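Local atomic coordinates of aeromonas extracellular serine protease (Aeromonas sobria, PDB entry 3WQB), a protein that cleaves peptide bonds that follow two basic residues, at least one a lysine, acting as a secreted calcium-binding serine protease on host plasma proteins. Residues 187-192 / 528-533; 238-243 / 271-276; 439-444 / 462-467; 480-485 / 582-587. The protein carries 1 engineered substitution. One frame throughout, in Å; residues are numbered along the deposited sequence.

Interaction 1: 187-192 / 528-533; sequences SANSLD and LRDMRM
Ser187 runs past Met531 with their CA atoms 4.9 Å apart, just where the chain of 528-533 turns a corner at Arg529 and Asp530 and continues as a strand. The main side-chain contact is Ala188 on Arg532: CB of Ala188 sits 3.4 Å above the guanidinium plane, over its centre and nearest to CZ. A methyl group is small enough to rest on this flat cation without disturbing the partners at its rim. Those are Asp197, in a salt bridge with NH1, Pro248 O at NH2 and Ser251 OG at NE, and together they hold the plane still. The arginine starts out extended and bends at chi3 (57°), which turns NE aside under the methyl. The contact joins the subtilisin domain, which supplies 187-192, to the P-domain, which supplies 528-533. On the P-domain side, Asp530 and Met531 form a G1 beta bulge opposite Val479; Asp530 has a left-handed backbone, which aspartate tolerates better than most residues with a side chain. On the protease side, Ser187 makes an ST turn. Its OG, anti to the backbone N (chi1 168°), accepts from Asn189 N at 3.1 Å. Asn189 then crosses Asp530 at about a right angle, ND2 lying 3.7 Å from OD2, with the amide and carboxylate planes 81° apart. Ser187 CB touches Arg529 O at 3.5 Å.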
loop_
_atom_site.group_PDB
_atom_site.type_symbol
_atom_site.label_atom_id
_atom_site.label_comp_id
_atom_site.label_asym_id
_atom_site.label_seq_id
_atom_site.Cartn_x
_atom_site.Cartn_y
_atom_site.Cartn_z
ATOM N N SER A 187 -13.614 0.164 -9.024
ATOM C CA SER A 187 -14.160 -1.022 -8.381
ATOM C C SER A 187 -13.022 -1.999 -8.042
ATOM O O SER A 187 -12.014 -2.057 -8.750
ATOM C CB SER A 187 -15.175 -1.686 -9.311
ATOM O OG SER A 187 -15.520 -2.972 -8.839
ATOM N N ALA A 188 -13.168 -2.758 -6.956
ATOM C CA ALA A 188 -12.155 -3.757 -6.600
ATOM C C ALA A 188 -12.495 -5.152 -7.139
ATOM O O ALA A 188 -11.751 -6.118 -6.928
ATOM C CB ALA A 188 -11.954 -3.790 -5.088
ATOM N N ASN A 189 -13.601 -5.235 -7.870
ATOM C CA ASN A 189 -14.170 -6.515 -8.293
ATOM C C ASN A 189 -13.747 -7.052 -9.659
ATOM O O ASN A 189 -14.236 -8.104 -10.081
ATOM C CB ASN A 189 -15.697 -6.450 -8.203
ATOM C CG ASN A 189 -16.186 -6.315 -6.781
ATOM O OD1 ASN A 189 -15.755 -7.057 -5.889
ATOM N ND2 ASN A 189 -17.092 -5.372 -6.557
ATOM N N SER A 190 -12.843 -6.355 -10.341
ATOM C CA SER A 190 -12.330 -6.827 -11.624
ATOM C C SER A 190 -11.654 -8.188 -11.443
ATOM O O SER A 190 -11.174 -8.515 -10.357
ATOM C CB SER A 190 -11.362 -5.813 -12.232
ATOM O OG SER A 190 -10.198 -5.687 -11.438
ATOM N N LEU A 191 -11.621 -8.983 -12.505
ATOM C CA LEU A 191 -11.072 -10.331 -12.407
ATOM C C LEU A 191 -9.598 -10.365 -12.021
ATOM O O LEU A 191 -9.182 -11.243 -11.265
ATOM C CB LEU A 191 -11.305 -11.091 -13.704
ATOM C CG LEU A 191 -12.749 -11.531 -13.981
ATOM C CD1 LEU A 191 -12.771 -12.323 -15.260
ATOM C CD2 LEU A 191 -13.328 -12.359 -12.837
ATOM N N ASP A 192 -8.814 -9.405 -12.504
ATOM C CA ASP A 192 -7.394 -9.367 -12.165
ATOM C C ASP A 192 -7.215 -9.191 -10.658
ATOM O O ASP A 192 -6.357 -9.830 -10.056
ATOM C CB ASP A 192 -6.631 -8.288 -12.967
ATOM C CG ASP A 192 -6.933 -6.878 -12.505
ATOM O OD1 ASP A 192 -8.075 -6.422 -12.698
ATOM O OD2 ASP A 192 -6.022 -6.232 -11.940
ATOM N N LEU A 528 -19.305 6.838 -7.542
ATOM C CA LEU A 528 -18.638 5.632 -7.066
ATOM C C LEU A 528 -19.442 4.425 -7.488
ATOM O O LEU A 528 -20.666 4.458 -7.444
ATOM C CB LEU A 528 -18.524 5.648 -5.540
ATOM C CG LEU A 528 -17.821 6.836 -4.874
ATOM C CD1 LEU A 528 -17.746 6.610 -3.373
ATOM C CD2 LEU A 528 -16.437 7.068 -5.464
ATOM N N ARG A 529 -18.743 3.371 -7.901
ATOM C CA ARG A 529 -19.376 2.107 -8.269
ATOM C C ARG A 529 -18.612 0.980 -7.582
ATOM O O ARG A 529 -17.505 0.625 -8.005
ATOM C CB ARG A 529 -19.380 1.908 -9.795
ATOM C CG ARG A 529 -20.302 2.855 -10.588
ATOM C CD ARG A 529 -21.760 2.708 -10.158
ATOM N NE ARG A 529 -22.684 3.537 -10.936
ATOM C CZ ARG A 529 -23.006 4.794 -10.636
ATOM N NH1 ARG A 529 -22.476 5.399 -9.578
ATOM N NH2 ARG A 529 -23.865 5.451 -11.396
ATOM N N ASP A 530 -19.186 0.452 -6.501
ATOM C CA ASP A 530 -18.533 -0.579 -5.674
ATOM C C ASP A 530 -17.100 -0.182 -5.298
ATOM O O ASP A 530 -16.170 -0.991 -5.371
ATOM C CB ASP A 530 -18.527 -1.950 -6.370
ATOM C CG ASP A 530 -19.909 -2.570 -6.506
ATOM O OD1 ASP A 530 -20.817 -2.233 -5.722
ATOM O OD2 ASP A 530 -20.064 -3.425 -7.407
ATOM N N MET A 531 -16.916 1.078 -4.917
ATOM C CA MET A 531 -15.607 1.498 -4.444
ATOM C C MET A 531 -15.384 0.912 -3.058
ATOM O O MET A 531 -16.208 1.096 -2.168
ATOM C CB MET A 531 -15.467 3.012 -4.399
ATOM C CG MET A 531 -14.054 3.401 -4.010
ATOM S SD MET A 531 -13.791 5.147 -3.808
ATOM C CE MET A 531 -12.563 5.138 -2.511
ATOM N N ARG A 532 -14.270 0.209 -2.886
ATOM C CA ARG A 532 -14.002 -0.492 -1.636
ATOM C C ARG A 532 -13.109 0.326 -0.709
ATOM O O ARG A 532 -12.160 0.998 -1.157
ATOM C CB ARG A 532 -13.391 -1.875 -1.890
ATOM C CG ARG A 532 -13.405 -2.781 -0.663
ATOM C CD ARG A 532 -12.861 -4.156 -0.960
ATOM N NE ARG A 532 -11.502 -4.059 -1.483
ATOM C CZ ARG A 532 -10.851 -5.045 -2.085
ATOM N NH1 ARG A 532 -11.435 -6.225 -2.253
ATOM N NH2 ARG A 532 -9.614 -4.843 -2.529
ATOM N N MET A 533 -13.444 0.281 0.583
ATOM C CA MET A 533 -12.640 0.910 1.624
ATOM C C MET A 533 -12.537 -0.048 2.804
ATOM O O MET A 533 -13.425 -0.884 3.015
ATOM C CB MET A 533 -13.268 2.230 2.069
ATOM C CG MET A 533 -13.302 3.287 0.979
ATOM S SD MET A 533 -14.627 4.501 1.171
ATOM C CE MET A 533 -16.027 3.537 0.637
#

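Interaction 2: 238-243 / 271-276; sequences KLPFEN and SSVGSN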
loop_
_atom_site.group_PDB
_atom_site.type_symbol
_atom_site.label_atom_id
_atom_site.label_comp_id
_atom_site.label_asym_id
_atom_site.label_seq_id
_atom_site.Cartn_x
_atom_site.Cartn_y
_atom_site.Cartn_z
ATOM N N LYS A 238 -5.617 20.773 5.818
ATOM C CA LYS A 238 -4.478 19.866 5.669
ATOM C C LYS A 238 -4.910 18.393 5.706
ATOM O O LYS A 238 -4.508 17.614 6.573
ATOM C CB LYS A 238 -3.406 20.177 6.714
ATOM C CG LYS A 238 -2.805 21.572 6.554
ATOM C CD LYS A 238 -1.873 21.917 7.705
ATOM C CE LYS A 238 -1.265 23.310 7.540
ATOM N NZ LYS A 238 -0.243 23.361 6.466
ATOM N N LEU A 239 -5.744 18.034 4.738
ATOM C CA LEU A 239 -6.180 16.660 4.513
ATOM C C LEU A 239 -5.322 16.041 3.422
ATOM O O LEU A 239 -4.882 16.742 2.515
ATOM C CB LEU A 239 -7.639 16.662 4.066
ATOM C CG LEU A 239 -8.635 17.139 5.131
ATOM C CD1 LEU A 239 -10.024 17.280 4.559
ATOM C CD2 LEU A 239 -8.657 16.187 6.312
ATOM N N PRO A 240 -5.091 14.721 3.487
ATOM C CA PRO A 240 -4.266 14.108 2.449
ATOM C C PRO A 240 -4.902 14.242 1.071
ATOM O O PRO A 240 -6.122 14.120 0.922
ATOM C CB PRO A 240 -4.230 12.632 2.871
ATOM C CG PRO A 240 -5.500 12.446 3.650
ATOM C CD PRO A 240 -5.618 13.720 4.434
ATOM N N PHE A 241 -4.079 14.484 0.061
ATOM C CA PHE A 241 -4.580 14.449 -1.299
ATOM C C PHE A 241 -4.902 12.988 -1.643
ATOM O O PHE A 241 -5.984 12.671 -2.138
ATOM C CB PHE A 241 -3.544 15.078 -2.240
ATOM C CG PHE A 241 -4.070 15.434 -3.615
ATOM C CD1 PHE A 241 -5.354 15.953 -3.799
ATOM C CD2 PHE A 241 -3.251 15.287 -4.732
ATOM C CE1 PHE A 241 -5.805 16.306 -5.078
ATOM C CE2 PHE A 241 -3.697 15.635 -6.009
ATOM C CZ PHE A 241 -4.974 16.153 -6.178
ATOM N N GLU A 242 -3.960 12.095 -1.361
ATOM C CA GLU A 242 -4.193 10.664 -1.492
ATOM C C GLU A 242 -4.546 10.037 -0.151
ATOM O O GLU A 242 -3.687 9.841 0.705
ATOM C CB GLU A 242 -2.960 9.999 -2.080
ATOM C CG GLU A 242 -3.100 8.525 -2.342
ATOM C CD GLU A 242 -1.961 8.023 -3.158
ATOM O OE1 GLU A 242 -2.090 8.038 -4.401
ATOM O OE2 GLU A 242 -0.928 7.651 -2.564
ATOM N N ASN A 243 -5.827 9.754 0.032
ATOM C CA ASN A 243 -6.244 8.875 1.095
ATOM C C ASN A 243 -5.844 7.463 0.682
ATOM O O ASN A 243 -5.996 7.092 -0.483
ATOM C CB ASN A 243 -7.748 8.994 1.290
ATOM C CG ASN A 243 -8.245 8.201 2.462
ATOM O OD1 ASN A 243 -8.261 6.971 2.426
ATOM N ND2 ASN A 243 -8.680 8.893 3.506
ATOM N N SER A 271 3.615 11.138 3.336
ATOM C CA SER A 271 2.908 9.851 3.505
ATOM C C SER A 271 1.401 9.936 3.318
ATOM O O SER A 271 0.741 10.783 3.924
ATOM C CB SER A 271 3.162 9.249 4.886
ATOM O OG SER A 271 2.686 7.904 4.945
ATOM N N SER A 272 0.861 9.025 2.509
ATOM C CA SER A 272 -0.582 8.841 2.471
ATOM C C SER A 272 -1.051 8.286 3.808
ATOM O O SER A 272 -0.266 7.686 4.553
ATOM C CB SER A 272 -0.982 7.910 1.331
ATOM O OG SER A 272 -0.609 8.480 0.082
ATOM N N VAL A 273 -2.325 8.515 4.127
ATOM C CA VAL A 273 -2.905 8.104 5.405
ATOM C C VAL A 273 -4.354 7.728 5.176
ATOM O O VAL A 273 -4.924 8.049 4.132
ATOM C CB VAL A 273 -2.819 9.229 6.485
ATOM C CG1 VAL A 273 -1.365 9.615 6.744
ATOM C CG2 VAL A 273 -3.648 10.465 6.106
ATOM N N GLY A 274 -4.948 7.024 6.136
ATOM C CA GLY A 274 -6.348 6.621 6.017
ATOM C C GLY A 274 -6.721 5.544 7.016
ATOM O O GLY A 274 -5.877 5.041 7.759
ATOM N N SER A 275 -8.004 5.200 7.039
ATOM C CA SER A 275 -8.523 4.238 8.015
ATOM C C SER A 275 -7.984 2.826 7.828
ATOM O O SER A 275 -8.115 1.981 8.726
ATOM C CB SER A 275 -10.043 4.220 7.994
ATOM O OG SER A 275 -10.537 3.802 6.735
ATOM N N ASN A 276 -7.401 2.574 6.655
ATOM C CA ASN A 276 -6.818 1.269 6.339
ATOM C C ASN A 276 -5.336 1.128 6.637
ATOM O O ASN A 276 -4.779 0.068 6.408
ATOM C CB ASN A 276 -7.090 0.886 4.886
ATOM C CG ASN A 276 -6.512 1.866 3.899
ATOM O OD1 ASN A 276 -6.505 3.076 4.134
ATOM N ND2 ASN A 276 -6.069 1.353 2.759
HETATM O O HOH W 1 -9.668 7.001 5.506
#
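Glu242 and Ser272 carry the polar half of this buried meeting of two irregular loops. The glutamate chain runs extended from CB, CG being anti to the backbone N (chi1 -177°), and it passes alongside the serine hydroxyl: CB, CG and CD of Glu242 each lie 3.5 Å from Ser272 OG. At the tip, OE2 receives the hydrogen bond from Ser272 OG at 2.8 Å, on its anti side and 17° out of the carboxylate plane. The other oxygen, OE1, is bonded to Ser181 OG, while Gly219 N is a further partner of Ser272 OG. The apolar half is Pro240 against Val273, which cross at about a right angle with Pro240 CG 3.7 Å from Val273 CG2. Further on, Asn243 CA makes a CA-H...O contact with Val273 O at 3.4 Å, and glycine at 274, its backbone fully extended (phi 165°), keeps the chain slim beside the asparagine amide. Asn243 OD1 accepts from Asn245 N. Asn243 ND2 also bonds Ser505 OG; a water accepts from Asn243 ND2 and from Ser275 N, 2.9 Å from each. These loops belong to the subtilisin domain, and the Glu242 side chain is about 11 Å from that of Ala336, the engineered residue at the predicted charge-relay position, normally serine. Val273 N is buried by the contact without a partner. The Glu242 carboxylate is bonded by two serine hydroxyls, Ser272 OG and Ser181 OG, which is consistent with its remaining ionised in the interior.

Interaction 3: 439-444 / 462-467; sequences PWQKIN and STTRIA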
loop_
_atom_site.group_PDB
_atom_site.type_symbol
_atom_site.label_atom_id
_atom_site.label_comp_id
_atom_site.label_asym_id
_atom_site.label_seq_id
_atom_site.Cartn_x
_atom_site.Cartn_y
_atom_site.Cartn_z
ATOM N N PRO A 439 -20.635 -12.988 5.485
ATOM C CA PRO A 439 -21.137 -12.667 4.156
ATOM C C PRO A 439 -21.351 -11.159 4.000
ATOM O O PRO A 439 -21.749 -10.487 4.956
ATOM C CB PRO A 439 -22.482 -13.401 4.102
ATOM C CG PRO A 439 -22.355 -14.501 5.098
ATOM C CD PRO A 439 -21.491 -13.959 6.191
ATOM N N TRP A 440 -21.059 -10.644 2.811
ATOM C CA TRP A 440 -21.383 -9.261 2.474
ATOM C C TRP A 440 -22.875 -9.035 2.712
ATOM O O TRP A 440 -23.708 -9.890 2.363
ATOM C CB TRP A 440 -21.071 -8.977 1.006
ATOM C CG TRP A 440 -19.626 -8.787 0.667
ATOM C CD1 TRP A 440 -18.791 -9.707 0.108
ATOM C CD2 TRP A 440 -18.851 -7.587 0.828
ATOM N NE1 TRP A 440 -17.544 -9.169 -0.074
ATOM C CE2 TRP A 440 -17.554 -7.864 0.349
ATOM C CE3 TRP A 440 -19.126 -6.314 1.343
ATOM C CZ2 TRP A 440 -16.527 -6.912 0.372
ATOM C CZ3 TRP A 440 -18.112 -5.363 1.353
ATOM C CH2 TRP A 440 -16.829 -5.668 0.872
ATOM N N GLN A 441 -23.196 -7.913 3.349
ATOM C CA GLN A 441 -24.568 -7.463 3.504
ATOM C C GLN A 441 -24.737 -6.214 2.666
ATOM O O GLN A 441 -24.075 -5.197 2.918
ATOM C CB GLN A 441 -24.895 -7.157 4.965
ATOM C CG GLN A 441 -25.006 -8.387 5.807
ATOM C CD GLN A 441 -25.643 -8.157 7.164
ATOM O OE1 GLN A 441 -26.177 -7.076 7.484
ATOM N NE2 GLN A 441 -25.597 -9.186 7.979
ATOM N N LYS A 442 -25.612 -6.302 1.665
ATOM C CA LYS A 442 -25.858 -5.194 0.742
ATOM C C LYS A 442 -27.116 -4.435 1.133
ATOM O O LYS A 442 -28.155 -5.031 1.433
ATOM C CB LYS A 442 -25.957 -5.694 -0.708
ATOM C CG LYS A 442 -26.064 -4.567 -1.741
ATOM C CD LYS A 442 -25.748 -5.044 -3.147
ATOM C CE LYS A 442 -25.692 -3.868 -4.114
ATOM N NZ LYS A 442 -25.093 -4.247 -5.427
ATOM N N ILE A 443 -27.010 -3.112 1.111
ATOM C CA ILE A 443 -28.122 -2.234 1.427
ATOM C C ILE A 443 -28.357 -1.329 0.226
ATOM O O ILE A 443 -27.558 -0.436 -0.050
ATOM C CB ILE A 443 -27.839 -1.374 2.696
ATOM C CG1 ILE A 443 -27.417 -2.249 3.887
ATOM C CG2 ILE A 443 -29.055 -0.527 3.054
ATOM C CD1 ILE A 443 -25.918 -2.471 4.006
ATOM N N ASN A 444 -29.447 -1.576 -0.498
ATOM C CA ASN A 444 -29.867 -0.682 -1.566
ATOM C C ASN A 444 -30.677 0.461 -0.969
ATOM O O ASN A 444 -31.589 0.233 -0.173
ATOM C CB ASN A 444 -30.698 -1.426 -2.617
ATOM C CG ASN A 444 -29.900 -2.486 -3.356
ATOM O OD1 ASN A 444 -28.837 -2.210 -3.912
ATOM N ND2 ASN A 444 -30.419 -3.701 -3.377
ATOM N N SER A 462 -27.186 5.532 6.246
ATOM C CA SER A 462 -27.805 4.239 6.008
ATOM C C SER A 462 -27.250 3.234 7.002
ATOM O O SER A 462 -26.051 3.195 7.250
ATOM C CB SER A 462 -27.559 3.810 4.558
ATOM O OG SER A 462 -28.022 2.491 4.306
ATOM N N THR A 463 -28.137 2.423 7.565
ATOM C CA THR A 463 -27.795 1.514 8.654
ATOM C C THR A 463 -28.138 0.062 8.332
ATOM O O THR A 463 -29.137 -0.206 7.674
ATOM C CB THR A 463 -28.520 1.973 9.940
ATOM O OG1 THR A 463 -28.081 3.297 10.283
ATOM C CG2 THR A 463 -28.257 1.028 11.097
ATOM N N THR A 464 -27.290 -0.861 8.781
ATOM C CA THR A 464 -27.555 -2.295 8.695
ATOM C C THR A 464 -27.196 -2.959 10.017
ATOM O O THR A 464 -26.307 -2.497 10.734
ATOM C CB THR A 464 -26.793 -2.953 7.510
ATOM O OG1 THR A 464 -27.267 -4.289 7.294
ATOM C CG2 THR A 464 -25.287 -2.995 7.757
ATOM N N ARG A 465 -27.884 -4.045 10.340
ATOM C CA ARG A 465 -27.579 -4.806 11.541
ATOM C C ARG A 465 -26.746 -6.036 11.219
ATOM O O ARG A 465 -27.058 -6.791 10.297
ATOM C CB ARG A 465 -28.862 -5.242 12.259
ATOM C CG ARG A 465 -28.585 -5.942 13.578
ATOM C CD ARG A 465 -29.843 -6.163 14.397
ATOM N NE ARG A 465 -29.524 -6.811 15.673
ATOM C CZ ARG A 465 -29.505 -8.124 15.893
ATOM N NH1 ARG A 465 -29.796 -8.988 14.925
ATOM N NH2 ARG A 465 -29.184 -8.575 17.099
ATOM N N ILE A 466 -25.682 -6.226 11.992
ATOM C CA ILE A 466 -24.931 -7.478 11.973
ATOM C C ILE A 466 -25.406 -8.315 13.162
ATOM O O ILE A 466 -25.290 -7.888 14.317
ATOM C CB ILE A 466 -23.395 -7.217 12.040
ATOM C CG1 ILE A 466 -22.899 -6.472 10.782
ATOM C CG2 ILE A 466 -22.620 -8.515 12.306
ATOM C CD1 ILE A 466 -22.918 -7.272 9.489
ATOM N N ALA A 467 -25.950 -9.498 12.883
ATOM C CA ALA A 467 -26.550 -10.325 13.933
ATOM C C ALA A 467 -25.537 -11.183 14.673
ATOM O O ALA A 467 -25.714 -11.473 15.860
ATOM C CB ALA A 467 -27.645 -11.208 13.347
#
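The beta sandwich of the P-domain, a jelly-roll-like fold, is closed along one side where Ile443 and Gln441 of strand 441-444 pack on Thr464 and its neighbours in strand 462-466. The strands belong to different sheets: their axes come within 8.3 Å at 152°, and even the nearest CA atoms, of Ile443 and Thr464, are 7.3 Å apart. Side chains therefore fill the gap in place of backbone pairing. Ile443 divides its two branches between two partners. CG2, anti to the backbone N, reaches 3.4 Å from Ser462 OG, whereas CD1 at the end of the other branch lies 3.6 Å from Thr464 CB and also touches its methyl CG2. Chi2 of Ile443, at 91°, is well off a staggered value, suggesting that CD1 is turned by its packing. A beta-branched isoleucine suits both the extended backbone and this double contact. The Gln441 side chain crosses Thr464 and Ile466 obliquely. Ser462 is buried; its hydroxyl is bonded to Trp588 NE1, and its small size lets Ile443 CG2 come close. Strand 436-444 is bonded to strand 583-595, Gln441 pairing with Leu590 and Ile443 with Trp588; strand 460-466, an outermost strand of its sheet, is hydrogen-bonded to strand 545-553, where Thr464 pairs with Trp547.

Interaction 4: 480-485 / 582-587; sequences SLDHQR and PGKLIS
Ser480 faces both Ile586 and Ser587 across an antiparallel ladder, a classic beta bulge that shifts the register by one residue. Ser480 O accepts from Ile586 N at 2.9 Å and Ser587 N at 3.1 Å, both from the same face of its carbonyl plane. Past the bulge, Asp482 and Lys584 form a hydrogen-bonded pair, Asp482 N to Lys584 O and Lys584 N to Asp482 O, 2.8 Å each. Packing is tight here: Leu481 CB presses on Lys584 O at 3.2 Å, and Asp482 O is 3.0 Å from Gly583 CA, an approach that a glycine permits while leaving room for the His483 ring. The outer side, where Lys584 is exposed to solvent, is looser. Asp482 and Lys584 lie side by side, pointing the same way, yet OD2 and NZ remain 4.1 Å apart, beyond a salt bridge; the aspartate is instead paired with Arg529 and Lys526. Ile586 CD1 slips under this carboxylate, 3.6 Å from OD1. Around the contact, strand 527-535 lies on the far edge of 471-482, strands 436-444 and 451-452 pair with 583-595, and His483 NE2 is bonded to Asp553, a ligand of the P-domain calcium ion.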
loop_
_atom_site.group_PDB
_atom_site.type_symbol
_atom_site.label_atom_id
_atom_site.label_comp_id
_atom_site.label_asym_id
_atom_site.label_seq_id
_atom_site.Cartn_x
_atom_site.Cartn_y
_atom_site.Cartn_z
ATOM N N SER A 480 -21.639 2.703 -3.592
ATOM C CA SER A 480 -22.074 3.178 -4.901
ATOM C C SER A 480 -22.925 4.419 -4.697
ATOM O O SER A 480 -23.842 4.424 -3.878
ATOM C CB SER A 480 -22.866 2.099 -5.641
ATOM O OG SER A 480 -22.025 0.985 -5.891
ATOM N N LEU A 481 -22.588 5.480 -5.426
ATOM C CA LEU A 481 -23.313 6.743 -5.345
ATOM C C LEU A 481 -23.070 7.557 -6.607
ATOM O O LEU A 481 -22.092 7.333 -7.326
ATOM C CB LEU A 481 -22.922 7.534 -4.079
ATOM C CG LEU A 481 -21.470 7.973 -3.870
ATOM C CD1 LEU A 481 -21.157 9.244 -4.660
ATOM C CD2 LEU A 481 -21.218 8.209 -2.389
ATOM N N ASP A 482 -23.967 8.505 -6.859
ATOM C CA ASP A 482 -23.754 9.521 -7.888
ATOM C C ASP A 482 -23.484 10.860 -7.238
ATOM O O ASP A 482 -24.179 11.253 -6.298
ATOM C CB ASP A 482 -24.985 9.660 -8.783
ATOM C CG ASP A 482 -25.212 8.454 -9.678
ATOM O OD1 ASP A 482 -24.261 7.681 -9.931
ATOM O OD2 ASP A 482 -26.355 8.298 -10.151
ATOM N N HIS A 483 -22.468 11.555 -7.739
ATOM C CA HIS A 483 -22.142 12.905 -7.293
ATOM C C HIS A 483 -21.182 13.534 -8.284
ATOM O O HIS A 483 -20.218 12.899 -8.718
ATOM C CB HIS A 483 -21.511 12.890 -5.897
ATOM C CG HIS A 483 -21.405 14.241 -5.270
ATOM N ND1 HIS A 483 -20.410 15.136 -5.593
ATOM C CD2 HIS A 483 -22.160 14.843 -4.322
ATOM C CE1 HIS A 483 -20.570 16.243 -4.889
ATOM N NE2 HIS A 483 -21.621 16.089 -4.104
ATOM N N GLN A 484 -21.456 14.787 -8.637
ATOM C CA GLN A 484 -20.728 15.473 -9.701
ATOM C C GLN A 484 -19.344 16.024 -9.321
ATOM O O GLN A 484 -18.577 16.405 -10.198
ATOM C CB GLN A 484 -21.578 16.608 -10.285
ATOM C CG GLN A 484 -22.847 16.173 -10.994
ATOM C CD GLN A 484 -23.784 17.339 -11.238
ATOM O OE1 GLN A 484 -23.927 18.231 -10.394
ATOM N NE2 GLN A 484 -24.429 17.338 -12.398
ATOM N N ARG A 485 -19.041 16.087 -8.028
ATOM C CA ARG A 485 -17.719 16.517 -7.558
ATOM C C ARG A 485 -17.258 15.665 -6.376
ATOM O O ARG A 485 -17.328 16.064 -5.211
ATOM C CB ARG A 485 -17.697 18.016 -7.238
ATOM C CG ARG A 485 -16.302 18.535 -6.927
ATOM C CD ARG A 485 -16.211 20.055 -6.946
ATOM N NE ARG A 485 -16.801 20.654 -5.755
ATOM C CZ ARG A 485 -16.455 21.837 -5.255
ATOM N NH1 ARG A 485 -15.525 22.585 -5.857
ATOM N NH2 ARG A 485 -17.045 22.271 -4.144
ATOM N N PRO A 582 -27.887 17.859 -6.340
ATOM C CA PRO A 582 -27.581 16.933 -5.254
ATOM C C PRO A 582 -27.096 15.585 -5.774
ATOM O O PRO A 582 -27.431 15.173 -6.890
ATOM C CB PRO A 582 -28.923 16.761 -4.531
ATOM C CG PRO A 582 -29.965 17.258 -5.495
ATOM C CD PRO A 582 -29.288 18.320 -6.295
ATOM N N GLY A 583 -26.275 14.925 -4.969
ATOM C CA GLY A 583 -25.874 13.561 -5.248
ATOM C C GLY A 583 -26.906 12.576 -4.742
ATOM O O GLY A 583 -27.947 12.961 -4.200
ATOM N N LYS A 584 -26.607 11.296 -4.903
ATOM C CA LYS A 584 -27.537 10.237 -4.562
ATOM C C LYS A 584 -26.748 9.028 -4.090
ATOM O O LYS A 584 -25.905 8.528 -4.822
ATOM C CB LYS A 584 -28.383 9.880 -5.795
ATOM C CG LYS A 584 -29.326 8.695 -5.621
ATOM C CD LYS A 584 -30.159 8.462 -6.874
ATOM C CE LYS A 584 -29.357 7.792 -7.981
ATOM N NZ LYS A 584 -30.216 7.372 -9.125
ATOM N N LEU A 585 -27.004 8.577 -2.866
ATOM C CA LEU A 585 -26.465 7.298 -2.410
ATOM C C LEU A 585 -27.293 6.180 -3.041
ATOM O O LEU A 585 -28.523 6.168 -2.928
ATOM C CB LEU A 585 -26.507 7.201 -0.882
ATOM C CG LEU A 585 -25.982 5.914 -0.243
ATOM C CD1 LEU A 585 -24.506 5.652 -0.583
ATOM C CD2 LEU A 585 -26.185 5.953 1.255
ATOM N N ILE A 586 -26.611 5.259 -3.709
ATOM C CA ILE A 586 -27.260 4.156 -4.423
ATOM C C ILE A 586 -27.309 2.890 -3.560
ATOM O O ILE A 586 -28.373 2.307 -3.345
ATOM C CB ILE A 586 -26.562 3.882 -5.789
ATOM C CG1 ILE A 586 -26.663 5.113 -6.698
ATOM C CG2 ILE A 586 -27.146 2.629 -6.471
ATOM C CD1 ILE A 586 -25.695 5.108 -7.871
ATOM N N SER A 587 -26.150 2.469 -3.063
ATOM C CA SER A 587 -26.069 1.265 -2.257
ATOM C C SER A 587 -24.765 1.276 -1.502
ATOM O O SER A 587 -23.830 1.976 -1.874
ATOM C CB SER A 587 -26.111 0.013 -3.135
ATOM O OG SER A 587 -24.943 -0.104 -3.921
#

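How the interactions relate
Interactions 1, 3 and 4 reach the same antiparallel P-domain sheet, their centres 16 to 19 Å apart, whereas interaction 2 lies deeper in the subtilisin domain, its nearest atoms about 6 Å from interaction 1. Along the chain, 187-192 comes first, then both halves of interaction 2 and both of interaction 3; the segments of interactions 1 and 4 alternate, since 528-533 falls between 480-485 and 582-587. These two meet through neighbouring strands, with Leu528 N 2.8 Å from Leu481 O in a probable hydrogen bond. Interaction 3 touches interaction 4 where Ser587 packs on 442-444. A continuous sheet thus links the interdomain contact to the calcium-bearing end of the P-domain.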